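Local coordinates for ABC transporter substrate-binding protein (Rhizobium radiobacter, PDB 6TFX), which binds the opine mannopinic acid as the periplasmic solute-binding component of an ABC transporter that probably imports mannityl-opines into the cell, at residues V68-L73 against A121-I126; G37-F42 against D55-W60; Y110-K115 against T127-V132; T4-G9 against P194-I199; Y400-E405 against V420-I425. All blocks are in the same frame, centred on the assembly; numbering follows the deposited sequence.

Interaction 1: residues V68-L73 against A121-I126; sequences VWTFKL and AKTVRI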
# COMPACT_ATOMS: atom_id res chain seq x y z
N VAL A 68 28.30 -3.10 -4.21
CA VAL A 68 28.62 -2.80 -2.81
C VAL A 68 28.31 -1.34 -2.57
O VAL A 68 28.88 -0.46 -3.23
CB VAL A 68 30.10 -3.15 -2.47
CG1 VAL A 68 30.40 -2.82 -1.01
CG2 VAL A 68 30.40 -4.61 -2.78
N TRP A 69 27.39 -1.08 -1.64
CA TRP A 69 26.93 0.26 -1.28
C TRP A 69 27.34 0.58 0.14
O TRP A 69 27.09 -0.23 1.05
CB TRP A 69 25.42 0.34 -1.42
CG TRP A 69 24.97 0.23 -2.85
CD1 TRP A 69 24.97 -0.88 -3.64
CD2 TRP A 69 24.42 1.28 -3.65
NE1 TRP A 69 24.47 -0.59 -4.89
CE2 TRP A 69 24.10 0.73 -4.91
CE3 TRP A 69 24.10 2.64 -3.40
CZ2 TRP A 69 23.51 1.48 -5.94
CZ3 TRP A 69 23.52 3.39 -4.42
CH2 TRP A 69 23.23 2.81 -5.67
N THR A 70 27.92 1.76 0.35
CA THR A 70 28.36 2.16 1.69
C THR A 70 27.58 3.40 2.10
O THR A 70 27.60 4.40 1.38
CB THR A 70 29.88 2.39 1.71
OG1 THR A 70 30.52 1.20 1.24
CG2 THR A 70 30.39 2.73 3.11
N PHE A 71 26.86 3.30 3.22
CA PHE A 71 26.05 4.39 3.77
C PHE A 71 26.69 4.97 5.01
O PHE A 71 27.03 4.23 5.93
CB PHE A 71 24.63 3.90 4.12
CG PHE A 71 23.81 3.58 2.89
CD1 PHE A 71 23.96 2.36 2.24
CD2 PHE A 71 22.91 4.51 2.38
CE1 PHE A 71 23.26 2.09 1.06
CE2 PHE A 71 22.18 4.22 1.22
CZ PHE A 71 22.37 3.03 0.56
N LYS A 72 26.86 6.30 5.03
CA LYS A 72 27.44 6.99 6.18
C LYS A 72 26.28 7.57 6.97
O LYS A 72 25.50 8.37 6.45
CB LYS A 72 28.45 8.08 5.75
CG LYS A 72 29.74 7.50 5.16
CD LYS A 72 30.67 6.94 6.23
CE LYS A 72 31.90 6.27 5.65
NZ LYS A 72 32.78 5.75 6.73
N LEU A 73 26.15 7.13 8.21
CA LEU A 73 25.02 7.55 9.03
C LEU A 73 25.26 8.88 9.67
O LEU A 73 26.38 9.23 10.04
CB LEU A 73 24.68 6.52 10.13
CG LEU A 73 24.50 5.07 9.67
CD1 LEU A 73 23.97 4.24 10.80
CD2 LEU A 73 23.57 4.97 8.47
N ALA A 121 30.29 2.10 13.93
CA ALA A 121 29.00 2.56 14.48
C ALA A 121 28.20 3.48 13.55
O ALA A 121 26.97 3.57 13.70
CB ALA A 121 29.19 3.22 15.84
N LYS A 122 28.88 4.16 12.60
CA LYS A 122 28.21 5.09 11.69
C LYS A 122 28.37 4.74 10.20
O LYS A 122 28.22 5.61 9.35
CB LYS A 122 28.65 6.56 11.97
CG LYS A 122 30.15 6.82 11.74
CD LYS A 122 30.55 8.27 12.05
CE LYS A 122 32.05 8.45 12.12
NZ LYS A 122 32.57 9.25 10.97
N THR A 123 28.73 3.49 9.89
CA THR A 123 28.95 3.09 8.50
C THR A 123 28.33 1.72 8.27
O THR A 123 28.67 0.77 8.97
CB THR A 123 30.46 3.08 8.17
OG1 THR A 123 31.01 4.36 8.50
CG2 THR A 123 30.75 2.75 6.71
N VAL A 124 27.43 1.63 7.26
CA VAL A 124 26.74 0.39 6.89
C VAL A 124 27.16 0.02 5.47
O VAL A 124 27.09 0.86 4.57
CB VAL A 124 25.19 0.60 6.94
CG1 VAL A 124 24.45 -0.64 6.44
CG2 VAL A 124 24.74 0.96 8.35
N ARG A 125 27.54 -1.24 5.26
CA ARG A 125 27.90 -1.73 3.94
C ARG A 125 26.83 -2.74 3.53
O ARG A 125 26.60 -3.71 4.25
CB ARG A 125 29.27 -2.41 3.96
CG ARG A 125 29.72 -2.96 2.59
CD ARG A 125 31.01 -3.77 2.70
NE ARG A 125 32.12 -2.95 3.18
CZ ARG A 125 33.20 -3.43 3.80
NH1 ARG A 125 33.32 -4.73 4.02
NH2 ARG A 125 34.15 -2.60 4.20
N ILE A 126 26.19 -2.51 2.38
CA ILE A 126 25.18 -3.43 1.84
C ILE A 126 25.78 -4.04 0.57
O ILE A 126 26.17 -3.31 -0.33
CB ILE A 126 23.85 -2.69 1.52
CG1 ILE A 126 23.27 -2.07 2.81
CG2 ILE A 126 22.85 -3.64 0.84
CD1 ILE A 126 22.08 -1.17 2.60
O HOH W 1 32.19 -0.21 2.81

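Interaction 2: residues G37-F42 against D55-W60; sequences GALVRF and DLAESW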
# COMPACT_ATOMS: atom_id res chain seq x y z
N GLY A 37 11.66 6.45 10.41
CA GLY A 37 12.44 6.92 9.27
C GLY A 37 13.23 5.76 8.68
O GLY A 37 13.12 4.61 9.14
N ALA A 38 14.07 6.05 7.69
CA ALA A 38 14.85 5.01 7.04
C ALA A 38 16.25 5.55 6.69
O ALA A 38 16.57 6.69 7.05
CB ALA A 38 14.11 4.56 5.78
N LEU A 39 17.07 4.76 5.97
CA LEU A 39 18.37 5.28 5.53
C LEU A 39 18.17 6.51 4.62
O LEU A 39 18.87 7.51 4.74
CB LEU A 39 19.12 4.21 4.76
CG LEU A 39 19.77 3.12 5.63
CD1 LEU A 39 20.24 1.94 4.77
CD2 LEU A 39 20.95 3.68 6.42
N VAL A 40 17.19 6.41 3.71
CA VAL A 40 16.87 7.49 2.75
C VAL A 40 15.36 7.68 2.76
O VAL A 40 14.64 6.85 3.33
CB VAL A 40 17.42 7.18 1.33
CG1 VAL A 40 18.94 7.06 1.34
CG2 VAL A 40 16.81 5.89 0.76
N ARG A 41 14.84 8.73 2.10
CA ARG A 41 13.40 8.85 2.15
C ARG A 41 12.90 9.48 0.89
O ARG A 41 13.64 10.20 0.22
CB ARG A 41 12.98 9.75 3.34
CG ARG A 41 13.44 11.22 3.19
CD ARG A 41 12.73 12.06 4.22
NE ARG A 41 13.04 13.48 4.13
CZ ARG A 41 12.51 14.38 4.95
NH1 ARG A 41 11.64 14.02 5.88
NH2 ARG A 41 12.85 15.66 4.83
N PHE A 42 11.63 9.27 0.59
CA PHE A 42 10.98 10.00 -0.48
C PHE A 42 10.92 11.47 0.02
O PHE A 42 10.81 11.71 1.23
CB PHE A 42 9.53 9.53 -0.60
CG PHE A 42 9.46 8.22 -1.34
CD1 PHE A 42 9.66 7.01 -0.67
CD2 PHE A 42 9.13 8.18 -2.68
CE1 PHE A 42 9.61 5.79 -1.37
CE2 PHE A 42 9.07 6.97 -3.38
CZ PHE A 42 9.34 5.79 -2.72
N ASP A 55 18.14 10.60 4.72
CA ASP A 55 17.30 10.56 5.94
C ASP A 55 18.30 10.19 7.06
O ASP A 55 19.16 11.02 7.38
CB ASP A 55 16.13 9.55 5.82
CG ASP A 55 14.96 9.77 6.79
OD1 ASP A 55 14.88 10.87 7.39
OD2 ASP A 55 14.11 8.83 6.94
N LEU A 56 18.30 8.93 7.57
CA LEU A 56 19.31 8.55 8.58
C LEU A 56 20.73 8.61 7.98
O LEU A 56 21.68 9.00 8.67
CB LEU A 56 19.02 7.15 9.11
CG LEU A 56 20.09 6.51 9.98
CD1 LEU A 56 20.30 7.29 11.32
CD2 LEU A 56 19.72 5.08 10.26
N ALA A 57 20.87 8.18 6.70
CA ALA A 57 22.17 8.24 6.00
C ALA A 57 22.41 9.67 5.53
O ALA A 57 21.56 10.22 4.82
CB ALA A 57 22.18 7.32 4.80
N GLU A 58 23.54 10.27 5.88
CA GLU A 58 23.81 11.63 5.40
C GLU A 58 24.41 11.58 3.97
O GLU A 58 24.28 12.54 3.22
CB GLU A 58 24.72 12.41 6.36
CG GLU A 58 26.06 11.74 6.63
CD GLU A 58 26.95 12.47 7.62
OE1 GLU A 58 26.50 13.49 8.20
OE2 GLU A 58 28.10 12.02 7.82
N SER A 59 25.07 10.45 3.62
CA SER A 59 25.68 10.27 2.30
C SER A 59 25.85 8.79 2.02
O SER A 59 25.77 7.96 2.93
CB SER A 59 27.04 10.98 2.23
OG SER A 59 27.99 10.36 3.08
N TRP A 60 26.08 8.45 0.75
CA TRP A 60 26.31 7.07 0.38
C TRP A 60 27.04 7.03 -0.92
O TRP A 60 27.05 8.02 -1.66
CB TRP A 60 25.01 6.27 0.29
CG TRP A 60 24.00 6.83 -0.67
CD1 TRP A 60 23.83 6.48 -1.98
CD2 TRP A 60 22.99 7.80 -0.36
NE1 TRP A 60 22.80 7.22 -2.52
CE2 TRP A 60 22.26 8.03 -1.55
CE3 TRP A 60 22.62 8.48 0.81
CZ2 TRP A 60 21.21 8.96 -1.61
CZ3 TRP A 60 21.59 9.40 0.75
CH2 TRP A 60 20.89 9.62 -0.45

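Interaction 3: residues Y110-K115 against T127-V132; sequences YAAIQK and TLTRRV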
# COMPACT_ATOMS: atom_id res chain seq x y z
N TYR A 110 13.54 -7.87 -0.98
CA TYR A 110 14.97 -7.83 -0.59
C TYR A 110 15.75 -9.06 -0.98
O TYR A 110 16.89 -9.23 -0.52
CB TYR A 110 15.06 -7.60 0.93
CG TYR A 110 14.40 -6.31 1.33
CD1 TYR A 110 15.09 -5.10 1.25
CD2 TYR A 110 13.04 -6.26 1.64
CE1 TYR A 110 14.48 -3.90 1.55
CE2 TYR A 110 12.39 -5.05 1.86
CZ TYR A 110 13.12 -3.87 1.80
OH TYR A 110 12.51 -2.66 2.02
N ALA A 111 15.20 -9.89 -1.88
CA ALA A 111 15.86 -11.14 -2.27
C ALA A 111 17.26 -10.95 -2.86
O ALA A 111 18.08 -11.87 -2.78
CB ALA A 111 14.98 -11.93 -3.23
N ALA A 112 17.55 -9.75 -3.45
CA ALA A 112 18.87 -9.54 -4.06
C ALA A 112 19.92 -9.03 -3.09
O ALA A 112 21.07 -8.84 -3.49
CB ALA A 112 18.74 -8.60 -5.25
N ILE A 113 19.55 -8.77 -1.82
CA ILE A 113 20.54 -8.33 -0.84
C ILE A 113 21.30 -9.58 -0.38
O ILE A 113 20.67 -10.57 0.01
CB ILE A 113 19.88 -7.59 0.35
CG1 ILE A 113 19.31 -6.21 -0.09
CG2 ILE A 113 20.89 -7.41 1.49
CD1 ILE A 113 18.74 -5.29 1.12
N GLN A 114 22.64 -9.54 -0.41
CA GLN A 114 23.45 -10.68 0.04
C GLN A 114 23.77 -10.50 1.53
O GLN A 114 23.55 -11.41 2.32
CB GLN A 114 24.75 -10.79 -0.77
CG GLN A 114 25.49 -12.05 -0.45
CD GLN A 114 26.95 -11.99 -0.83
OE1 GLN A 114 27.34 -11.37 -1.82
NE2 GLN A 114 27.79 -12.66 -0.03
N LYS A 115 24.33 -9.32 1.90
CA LYS A 115 24.66 -9.07 3.29
C LYS A 115 24.57 -7.60 3.65
O LYS A 115 24.61 -6.73 2.78
CB LYS A 115 26.00 -9.68 3.71
CG LYS A 115 27.13 -9.47 2.74
CD LYS A 115 28.33 -10.38 3.05
CE LYS A 115 29.51 -9.98 2.21
NZ LYS A 115 30.70 -10.83 2.50
N THR A 127 25.86 -5.37 0.53
CA THR A 127 26.40 -6.08 -0.63
C THR A 127 25.21 -6.78 -1.28
O THR A 127 24.40 -7.41 -0.59
CB THR A 127 27.46 -7.11 -0.17
OG1 THR A 127 28.51 -6.42 0.50
CG2 THR A 127 28.05 -7.92 -1.36
N LEU A 128 25.14 -6.67 -2.62
CA LEU A 128 24.06 -7.24 -3.42
C LEU A 128 24.55 -8.45 -4.19
O LEU A 128 25.73 -8.53 -4.54
CB LEU A 128 23.56 -6.18 -4.44
CG LEU A 128 23.17 -4.82 -3.84
CD1 LEU A 128 22.76 -3.83 -4.95
CD2 LEU A 128 22.07 -4.96 -2.82
N THR A 129 23.61 -9.35 -4.51
CA THR A 129 23.92 -10.54 -5.33
C THR A 129 23.98 -10.15 -6.82
O THR A 129 24.49 -10.92 -7.63
CB THR A 129 22.87 -11.65 -5.11
OG1 THR A 129 21.62 -11.23 -5.66
CG2 THR A 129 22.71 -12.03 -3.66
N ARG A 130 23.40 -8.99 -7.18
CA ARG A 130 23.38 -8.48 -8.56
C ARG A 130 22.95 -7.02 -8.49
O ARG A 130 22.49 -6.57 -7.45
CB ARG A 130 22.39 -9.27 -9.43
CG ARG A 130 20.99 -9.21 -8.86
CD ARG A 130 19.94 -9.51 -9.88
NE ARG A 130 18.62 -9.57 -9.24
CZ ARG A 130 17.78 -8.55 -9.14
NH1 ARG A 130 18.12 -7.35 -9.59
NH2 ARG A 130 16.59 -8.72 -8.57
N ARG A 131 23.09 -6.27 -9.59
CA ARG A 131 22.65 -4.87 -9.54
C ARG A 131 21.16 -4.77 -9.30
O ARG A 131 20.37 -5.57 -9.83
CB ARG A 131 23.06 -4.12 -10.80
CG ARG A 131 24.54 -3.76 -10.76
CD ARG A 131 25.05 -3.11 -12.04
NE ARG A 131 25.23 -4.08 -13.12
CZ ARG A 131 26.27 -4.91 -13.22
NH1 ARG A 131 27.24 -4.90 -12.30
NH2 ARG A 131 26.34 -5.77 -14.23
N VAL A 132 20.76 -3.78 -8.46
CA VAL A 132 19.36 -3.56 -8.11
C VAL A 132 19.07 -2.09 -8.43
O VAL A 132 19.33 -1.20 -7.60
CB VAL A 132 19.05 -3.91 -6.63
CG1 VAL A 132 17.57 -3.64 -6.32
CG2 VAL A 132 19.41 -5.38 -6.35

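Interaction 4: residues T4-G9 against P194-I199; sequences TELSMG and PKLSKI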
# COMPACT_ATOMS: atom_id res chain seq x y z
N THR A 4 -1.37 23.79 18.38
CA THR A 4 -0.31 22.83 18.05
C THR A 4 -0.81 21.37 18.11
O THR A 4 -0.01 20.45 17.98
CB THR A 4 0.93 23.04 18.95
OG1 THR A 4 0.55 22.75 20.30
CG2 THR A 4 1.55 24.45 18.82
N GLU A 5 -2.12 21.16 18.32
CA GLU A 5 -2.70 19.82 18.40
C GLU A 5 -3.53 19.56 17.13
O GLU A 5 -4.44 20.34 16.84
CB GLU A 5 -3.57 19.66 19.66
CG GLU A 5 -2.80 19.92 20.95
CD GLU A 5 -3.46 19.52 22.26
OE1 GLU A 5 -4.69 19.29 22.28
OE2 GLU A 5 -2.73 19.43 23.27
N LEU A 6 -3.19 18.48 16.40
CA LEU A 6 -3.88 18.09 15.17
C LEU A 6 -4.76 16.87 15.43
O LEU A 6 -4.28 15.86 15.95
CB LEU A 6 -2.88 17.77 14.05
CG LEU A 6 -3.46 17.58 12.63
CD1 LEU A 6 -2.44 17.94 11.58
CD2 LEU A 6 -3.90 16.15 12.39
N SER A 7 -6.06 16.95 15.06
CA SER A 7 -6.98 15.83 15.20
C SER A 7 -7.31 15.35 13.78
O SER A 7 -7.69 16.16 12.92
CB SER A 7 -8.26 16.22 15.94
OG SER A 7 -7.96 16.53 17.29
N MET A 8 -7.20 14.04 13.55
CA MET A 8 -7.52 13.47 12.23
C MET A 8 -8.40 12.24 12.35
O MET A 8 -8.19 11.43 13.25
CB MET A 8 -6.27 13.19 11.41
CG MET A 8 -5.25 12.34 12.09
SD MET A 8 -3.68 12.33 11.15
CE MET A 8 -4.17 11.63 9.64
N GLY A 9 -9.38 12.14 11.45
CA GLY A 9 -10.34 11.04 11.45
C GLY A 9 -10.06 10.15 10.26
O GLY A 9 -9.97 10.65 9.14
N PRO A 194 9.13 19.07 16.08
CA PRO A 194 7.92 19.41 15.32
C PRO A 194 7.18 20.64 15.82
O PRO A 194 7.20 20.95 17.02
CB PRO A 194 7.06 18.15 15.46
CG PRO A 194 8.07 17.05 15.59
CD PRO A 194 9.12 17.64 16.47
N LYS A 195 6.51 21.32 14.89
CA LYS A 195 5.67 22.49 15.21
C LYS A 195 4.38 22.03 15.89
O LYS A 195 3.82 22.78 16.69
CB LYS A 195 5.36 23.29 13.95
CG LYS A 195 6.62 23.96 13.43
CD LYS A 195 6.31 24.76 12.18
CE LYS A 195 7.61 25.33 11.66
NZ LYS A 195 7.38 26.27 10.54
N LEU A 196 3.93 20.81 15.60
CA LEU A 196 2.77 20.23 16.27
C LEU A 196 3.27 19.53 17.54
O LEU A 196 4.31 18.89 17.51
CB LEU A 196 2.07 19.18 15.38
CG LEU A 196 1.48 19.66 14.06
CD1 LEU A 196 0.95 18.48 13.29
CD2 LEU A 196 0.36 20.67 14.27
N SER A 197 2.52 19.64 18.62
CA SER A 197 2.90 18.98 19.87
C SER A 197 2.22 17.62 19.99
O SER A 197 2.77 16.72 20.63
CB SER A 197 2.50 19.85 21.06
OG SER A 197 1.10 20.03 21.02
N LYS A 198 1.04 17.46 19.35
CA LYS A 198 0.26 16.23 19.47
C LYS A 198 -0.58 15.95 18.23
O LYS A 198 -1.03 16.88 17.56
CB LYS A 198 -0.68 16.36 20.70
CG LYS A 198 -1.26 15.05 21.23
CD LYS A 198 -2.12 15.27 22.47
CE LYS A 198 -3.57 15.08 22.16
NZ LYS A 198 -4.40 14.96 23.39
N ILE A 199 -0.80 14.66 17.96
CA ILE A 199 -1.70 14.18 16.92
C ILE A 199 -2.69 13.25 17.62
O ILE A 199 -2.27 12.31 18.30
CB ILE A 199 -1.01 13.44 15.75
CG1 ILE A 199 0.06 14.33 15.06
CG2 ILE A 199 -2.05 12.92 14.72
CD1 ILE A 199 1.02 13.52 14.16

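Interaction 5: residues Y400-E405 against V420-I425; sequences YHSASE and VADKQI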
# COMPACT_ATOMS: atom_id res chain seq x y z
N TYR A 400 1.34 -11.75 -8.70
CA TYR A 400 1.16 -12.76 -9.73
C TYR A 400 2.26 -13.81 -9.91
O TYR A 400 2.01 -14.77 -10.65
CB TYR A 400 0.91 -12.06 -11.09
CG TYR A 400 -0.17 -11.00 -11.03
CD1 TYR A 400 -1.48 -11.32 -10.65
CD2 TYR A 400 0.12 -9.66 -11.31
CE1 TYR A 400 -2.46 -10.34 -10.56
CE2 TYR A 400 -0.86 -8.67 -11.22
CZ TYR A 400 -2.14 -9.01 -10.80
OH TYR A 400 -3.11 -8.04 -10.71
N HIS A 401 3.44 -13.66 -9.27
CA HIS A 401 4.48 -14.70 -9.44
C HIS A 401 4.12 -15.87 -8.53
O HIS A 401 3.65 -15.64 -7.41
CB HIS A 401 5.85 -14.14 -9.09
CG HIS A 401 6.96 -15.09 -9.41
ND1 HIS A 401 7.25 -16.18 -8.60
CD2 HIS A 401 7.77 -15.13 -10.50
CE1 HIS A 401 8.26 -16.81 -9.19
NE2 HIS A 401 8.61 -16.21 -10.33
N SER A 402 4.29 -17.11 -9.00
CA SER A 402 3.86 -18.26 -8.17
C SER A 402 4.55 -18.33 -6.79
O SER A 402 3.97 -18.93 -5.86
CB SER A 402 4.02 -19.58 -8.92
OG SER A 402 5.40 -19.86 -9.01
N ALA A 403 5.75 -17.76 -6.63
CA ALA A 403 6.43 -17.82 -5.32
C ALA A 403 5.60 -17.04 -4.26
O ALA A 403 5.70 -17.30 -3.06
CB ALA A 403 7.83 -17.21 -5.42
N SER A 404 4.79 -16.08 -4.73
CA SER A 404 4.01 -15.24 -3.84
C SER A 404 2.65 -15.84 -3.47
O SER A 404 1.88 -15.22 -2.76
CB SER A 404 3.81 -13.88 -4.49
OG SER A 404 5.08 -13.26 -4.69
N GLU A 405 2.34 -17.03 -4.01
CA GLU A 405 1.05 -17.72 -3.84
C GLU A 405 0.72 -17.91 -2.37
O GLU A 405 1.59 -18.29 -1.59
CB GLU A 405 1.16 -19.08 -4.57
CG GLU A 405 0.17 -20.16 -4.23
CD GLU A 405 0.29 -21.36 -5.16
OE1 GLU A 405 1.36 -21.51 -5.80
OE2 GLU A 405 -0.68 -22.14 -5.25
N VAL A 420 1.18 -18.41 -14.60
CA VAL A 420 1.32 -18.31 -16.07
C VAL A 420 2.45 -17.40 -16.55
O VAL A 420 2.96 -17.59 -17.67
CB VAL A 420 -0.02 -17.92 -16.75
CG1 VAL A 420 -0.43 -16.46 -16.49
CG2 VAL A 420 -0.02 -18.26 -18.25
N ALA A 421 2.83 -16.40 -15.72
CA ALA A 421 3.80 -15.40 -16.15
C ALA A 421 5.13 -15.48 -15.42
O ALA A 421 5.93 -14.53 -15.52
CB ALA A 421 3.17 -14.02 -15.96
N ASP A 422 5.41 -16.59 -14.70
CA ASP A 422 6.66 -16.68 -13.94
C ASP A 422 7.91 -16.41 -14.73
O ASP A 422 8.76 -15.64 -14.28
CB ASP A 422 6.82 -18.04 -13.28
CG ASP A 422 5.98 -18.28 -12.06
OD1 ASP A 422 5.15 -17.38 -11.70
OD2 ASP A 422 6.14 -19.34 -11.45
N LYS A 423 8.05 -17.06 -15.91
CA LYS A 423 9.27 -16.89 -16.69
C LYS A 423 9.45 -15.46 -17.18
O LYS A 423 10.57 -14.95 -17.16
CB LYS A 423 9.29 -17.86 -17.89
CG LYS A 423 9.22 -19.34 -17.46
CD LYS A 423 10.39 -19.81 -16.60
CE LYS A 423 10.04 -21.06 -15.82
NZ LYS A 423 11.23 -21.63 -15.14
N GLN A 424 8.36 -14.79 -17.60
CA GLN A 424 8.45 -13.40 -18.08
C GLN A 424 8.80 -12.45 -16.94
O GLN A 424 9.60 -11.53 -17.11
CB GLN A 424 7.12 -12.98 -18.72
CG GLN A 424 6.84 -13.69 -20.05
CD GLN A 424 6.35 -15.13 -19.92
OE1 GLN A 424 5.94 -15.58 -18.86
NE2 GLN A 424 6.37 -15.87 -21.03
N ILE A 425 8.19 -12.67 -15.76
CA ILE A 425 8.45 -11.82 -14.60
C ILE A 425 9.93 -11.95 -14.19
O ILE A 425 10.60 -10.95 -13.98
CB ILE A 425 7.47 -12.20 -13.45
CG1 ILE A 425 6.03 -11.78 -13.83
CG2 ILE A 425 7.91 -11.51 -12.14
CD1 ILE A 425 4.93 -12.32 -12.89
O HOH W 2 2.90 -16.01 -12.91

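Interaction 1: residues V68-L73 against A121-I126
Thr123 OG1 has two partners: Lys72 NZ donates to it at 2.9 Å, and Asp120 OD1 also hydrogen-bonds to it. Lysine and threonine lie side by side and point the same way. A bend at chi2 (-76°) swings CD of Lys72 close to the threonine hydroxyl, and the extended remainder brings NZ to it. On the same face Thr70 CG2 meets Thr123 CG2 at 3.6 Å. Water 1 links Thr70 OG1 (2.7 Å) to Arg125 NE, to which it is the acceptor and which it meets in the guanidinium plane. Val68 CG1 rests against Arg125 CG.

The other face is apolar. Phe71 CE1 approaches Ile126 CD1 obliquely at 3.8 Å, while both methyls of Leu73 reach Val124 CG2; helix 88-98 covers Leu73, Val124 and Ile126. Between the two faces, Trp69 with Ile126, and Phe71 with Val124, each exchange a pair of nearly straight backbone bonds, the shorter in the second pair being Phe71 N to Val124 O at 2.8 Å. Such reciprocal pairs, with axes at 161°, are typical of antiparallel pairing; here they join the central strands of a four-stranded sheet, polar side chains on one face of the pair and apolar ones on the other.

Interaction 2: residues G37-F42 against D55-W60
Val40 and Trp60 meet with their side chains crossing at about a right angle. The CG1 methyl lies 3.5 Å above the six-membered ring, offset toward the rim, in a CH-pi contact over the ring face; its nearest ring atom is CZ3, at 3.6 Å. Chi1 of Val40 (-61°) sets CG1 anti to the carbonyl carbon, which brings this branch over the indole.

Arg41 and Asp55 also cross at about a right angle, yet their guanidinium and carboxylate planes are only 19° apart. No N-H of the arginine points at the acid: Arg41 NE and Asp55 OD1 are 4.6 Å apart, and the real ionic partners are Glu53 for the arginine and Arg191 for Asp55 OD1. The other carboxylate oxygen turns to the backbone. Asp55 OD2 accepts from Ala38 N at 2.9 Å on its anti side, 33° out of the carboxylate plane, an almost straight bond.

Leu39 O takes two donors, Ala57 N at 2.9 Å and the more bent Asp55 N at 3.2 Å, while Leu56 N binds Ala38 O. Leu39 CD2 packs on Ala57 CB and Leu56 CD2. The chain then turns a corner at Glu58, which with Ser59 faces Lys72 in a classic beta bulge. These buried bonds tie the approach to strand 40-41 to residues 55-57, ahead of that corner; helix 88-98 covers Leu39 and Leu56 through Val91, and strand 68-73 lies alongside, its Phe71 ring meeting that of Trp60.

Interaction 3: residues Y110-K115 against T127-V132
A classic beta bulge marks this end of the hairpin formed by strands 113-118 and 123-128: Gln114 and Lys115 both face Thr127. Thr127 O accepts from two successive amides, Gln114 N at 2.8 Å and Lys115 N at 3.1 Å, and Thr127 N returns a bond to Lys115 O. The extra residue shifts the register by one. Both long side chains lie beside Thr127 and point the same way as it does; Lys115 CG touches Thr127 CB, and Gln114 OE1 lies 3.6 Å from the CG2 methyl.

Beyond the bulge, Thr129 N donates to Ala112 O at 2.8 Å in a nearly straight bond (173°). Thr129 CG2, anti to the carbonyl carbon, packs on Gln114 CB at 3.7 Å. Two side chains meet the Ala112 methyl: Val132 CG2 presses on its CB at 3.5 Å, tighter than usual for two carbons, and one face of the Arg130 guanidinium lies over the same methyl, which sits 3.8 Å above the plane and toward its rim.

The side chains of the paired Ile113 and Leu128 diverge, though Ile113 CG1 and Leu128 CD2 still come within 4.1 Å. Helix 135-138 covers Leu128 and Val132, and Arg130 leans on helix 422-430.

Interaction 4: residues T4-G9 against P194-I199
Thr4 and Ser197 join hydroxyl to hydroxyl, OG1 to OG at 2.9 Å, and either could be the donor. In both residues the oxygen stands between the backbone N and the carbonyl carbon (chi1 64° and 60°), which brings the two groups together just ahead of the first parallel bridge.

The backbone bonds run alongside. Ser197 N donates to Thr4 O at 2.7 Å, with a weak second bond from Lys198 N at 3.5 Å to that same oxygen. One step further Leu6 N binds Lys198 O at 2.9 Å, nearly straight at 172°. Two CA-H...O contacts add to these, the shorter from Ile199 CA to Leu6 O.

Charge matters less: Glu5 OE1 and Lys198 NZ stay 4.5 Å apart, beyond a salt bridge, on one face of the sheet.

Apolar contacts fill the other face. Met8 SD reaches Ile199 CG2 at 4.0 Å, and Leu6, modelled in two conformers, lies beside Leu196. Ile486 and Phe492, from the C-terminal part of the chain, cover this layer.

Glu5 with Lys198 and Leu6 with Ile199 form parallel bridges, so strand 5-10 enters the large mixed sheet beside strand 198-203, joining residues far apart in sequence within this periplasmic binding protein fold.

Interaction 5: residues Y400-E405 against V420-I425
The imidazole of His401 is overlapped by the carboxylate of Asp422, the two planes only 9° apart and stacked. Asp422 OD1 lies 3.6 Å above the ring plane, over its centre. CG anti to the backbone N (chi1 -172°) directs the His401 ring toward Asp422. Both ring nitrogens have partners that steady the ring: Ala403 N donates to ND1 at 2.9 Å, 18° out of the ring plane, and Glu426 hydrogen-bonds to NE2. With ND1 accepting, the ring is probably neutral with its proton on NE2, toward Glu426.

The carboxylate itself is held by both oxygens. Ser402 N donates to Asp422 OD1 at 2.8 Å, on the syn side and somewhat out of plane, and Ser402 OG donates to the syn lone pair of Asp422 OD2 at 2.6 Å. Water 2 donates a further hydrogen bond to OD1 at 2.9 Å, donates another to Tyr400 O, and accepts from Ala421 N. Ile425 CG2 touches the ring edge at His401 CD2, 4.0 Å away.

The Tyr400 side chain lies about 6 Å from a magnesium ion, whose site includes Cys418 and Cys453. The grip joins the exit of helix 392-400, followed by the 3-10 turn 402-404, to the first turn of helix 422-430, with helix 434-450 packing on Tyr400 and Ala421.

How the interactions relate
Interactions 1, 2 and 3 belong to one region: the first and third share strand 123-128 of the four-stranded sheet, and the second reaches its edge strand 57-62, where Glu58 N binds Lys72 O at 2.8 Å. Of these, interaction 2 is the buried one, with carbonyl and carboxylate oxygens accepting backbone N-H groups, whereas interactions 1 and 3 are partly exposed, regular antiparallel pairing in one and a bulge in the other. Interaction 4, parallel and in the separate mixed sheet, encloses all three along the chain. Interaction 5 has no strands; a carboxylate and a water join helix ends, about 44 Å from interaction 4 between centres.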